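PDB 4RHO: immunity protein 52 domain-containing protein from Burkholderia pseudomallei K96243, which is of unknown function but probably acts as an immunity protein, protecting the cell that makes it from a polymorphic toxin. Local coordinates for residues 154-159 and 208-213. Numbering follows the deposited sequence.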
loop_
_atom_site.group_PDB
_atom_site.type_symbol
_atom_site.label_atom_id
_atom_site.label_comp_id
_atom_site.label_asym_id
_atom_site.label_seq_id
_atom_site.Cartn_x
_atom_site.Cartn_y
_atom_site.Cartn_z
ATOM N N VAL A 154 0.076 6.628 -7.391
ATOM C CA VAL A 154 -0.416 5.378 -6.806
ATOM C C VAL A 154 -0.911 5.630 -5.363
ATOM O O VAL A 154 -2.000 5.179 -5.005
ATOM C CB VAL A 154 0.661 4.259 -6.854
ATOM C CG1 VAL A 154 0.152 2.979 -6.184
ATOM C CG2 VAL A 154 1.090 3.980 -8.296
ATOM N N VAL A 155 -0.164 6.460 -4.585
ATOM C CA VAL A 155 -0.549 6.801 -3.201
ATOM C C VAL A 155 -1.895 7.597 -3.185
ATOM O O VAL A 155 -2.771 7.298 -2.363
ATOM C CB VAL A 155 0.584 7.586 -2.466
ATOM C CG1 VAL A 155 0.102 8.114 -1.111
ATOM C CG2 VAL A 155 1.824 6.716 -2.295
ATOM N N THR A 156 -2.055 8.592 -4.116
ATOM C CA THR A 156 -3.275 9.402 -4.196
ATOM C C THR A 156 -4.489 8.511 -4.517
ATOM O O THR A 156 -5.570 8.721 -3.961
ATOM C CB THR A 156 -3.106 10.505 -5.237
ATOM O OG1 THR A 156 -1.917 11.236 -4.941
ATOM C CG2 THR A 156 -4.312 11.455 -5.286
ATOM N N THR A 157 -4.308 7.513 -5.413
ATOM C CA THR A 157 -5.389 6.584 -5.757
ATOM C C THR A 157 -5.798 5.767 -4.512
ATOM O O THR A 157 -6.983 5.566 -4.275
ATOM C CB THR A 157 -4.958 5.667 -6.914
ATOM O OG1 THR A 157 -4.530 6.473 -8.008
ATOM C CG2 THR A 157 -6.076 4.735 -7.362
ATOM N N ILE A 158 -4.800 5.354 -3.685
ATOM C CA ILE A 158 -5.057 4.593 -2.448
ATOM C C ILE A 158 -5.784 5.488 -1.412
ATOM O O ILE A 158 -6.689 5.014 -0.711
ATOM C CB ILE A 158 -3.728 4.015 -1.876
ATOM C CG1 ILE A 158 -3.119 2.968 -2.850
ATOM C CG2 ILE A 158 -3.948 3.410 -0.475
ATOM C CD1 ILE A 158 -1.659 2.544 -2.519
ATOM N N VAL A 159 -5.416 6.788 -1.356
ATOM C CA VAL A 159 -6.062 7.751 -0.460
ATOM C C VAL A 159 -7.539 7.921 -0.844
ATOM O O VAL A 159 -8.403 7.922 0.031
ATOM C CB VAL A 159 -5.317 9.120 -0.460
ATOM C CG1 VAL A 159 -6.178 10.217 0.166
ATOM C CG2 VAL A 159 -3.974 9.007 0.251
ATOM N N ILE A 208 2.924 17.329 -1.605
ATOM C CA ILE A 208 1.849 17.194 -2.575
ATOM C C ILE A 208 0.489 17.232 -1.869
ATOM O O ILE A 208 0.150 16.311 -1.127
ATOM C CB ILE A 208 2.025 15.888 -3.405
ATOM C CG1 ILE A 208 3.448 15.814 -4.018
ATOM C CG2 ILE A 208 0.932 15.771 -4.492
ATOM C CD1 ILE A 208 3.799 14.500 -4.597
ATOM N N PRO A 209 -0.322 18.291 -2.104
ATOM C CA PRO A 209 -1.653 18.331 -1.488
ATOM C C PRO A 209 -2.598 17.308 -2.121
ATOM O O PRO A 209 -2.591 17.130 -3.345
ATOM C CB PRO A 209 -2.120 19.768 -1.753
ATOM C CG PRO A 209 -1.411 20.178 -2.973
ATOM C CD PRO A 209 -0.077 19.476 -2.958
ATOM N N VAL A 210 -3.371 16.600 -1.292
ATOM C CA VAL A 210 -4.366 15.647 -1.788
ATOM C C VAL A 210 -5.769 16.216 -1.537
ATOM O O VAL A 210 -6.112 16.528 -0.397
ATOM C CB VAL A 210 -4.194 14.233 -1.150
ATOM C CG1 VAL A 210 -5.196 13.243 -1.741
ATOM C CG2 VAL A 210 -2.771 13.726 -1.329
ATOM N N SER A 211 -6.528 16.456 -2.611
ATOM C CA SER A 211 -7.841 17.099 -2.502
ATOM C C SER A 211 -8.969 16.096 -2.637
ATOM O O SER A 211 -8.832 15.091 -3.347
ATOM C CB SER A 211 -7.991 18.186 -3.558
ATOM O OG SER A 211 -7.020 19.207 -3.380
ATOM N N ALA A 212 -10.088 16.354 -1.931
ATOM C CA ALA A 212 -11.310 15.548 -2.015
ATOM C C ALA A 212 -12.458 16.277 -1.375
ATOM O O ALA A 212 -12.267 16.969 -0.370
ATOM C CB ALA A 212 -11.106 14.198 -1.336
ATOM N N LYS A 213 -13.665 16.171 -1.982
ATOM C CA LYS A 213 -14.895 16.764 -1.452
ATOM C C LYS A 213 -14.714 18.284 -1.123
ATOM O O LYS A 213 -15.183 18.757 -0.084
ATOM C CB LYS A 213 -15.387 15.989 -0.211
ATOM C CG LYS A 213 -15.747 14.530 -0.523
ATOM C CD LYS A 213 -16.346 13.814 0.671
ATOM C CE LYS A 213 -16.771 12.407 0.314
ATOM N NZ LYS A 213 -17.401 11.714 1.462
#
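No ring, amide or other planar side chain separates Val210 from Thr156 and Val159: every touching atom across the contact is a methyl. Both valines also touch the side chain of Tyr191 on strand 189-192. Val210 CG1 is the meeting point. It reaches tip to tip with Val159 CG1 at 3.7 Å, the approach that carries the contact. In the conformer described here, one of two for Thr156, the Thr156 and Val210 side chains run past each other in opposing senses, their nearest atoms being CG2 and CG1, 4.1 Å apart; this half is therefore less certain. The angle Thr156 CG2–Val210 CG1–Val159 CG1 is about 99°, so the strand methyl rests between side chains one helical turn apart. With chi1 at -177°, Val210 CG1 extends directly opposite its backbone N, into this position. In the same Thr156 conformer, chi1 -53° turns CG2 to the strand and OG1 to Ala152 O, its hydrogen-bond partner within helix 148-162. The CA atoms of Thr156 and Val210 are 6.8 Å apart, near enough for small side chains to bridge the gap. The contact joins the helix to edge strand 206-212 of the antiparallel sheet, alongside Ile220 of strand 215-222, which Thr156 also touches. No hydrogen bond crosses it and only 132 Å² is buried, consistent with van der Waals contact and burial of methyl groups.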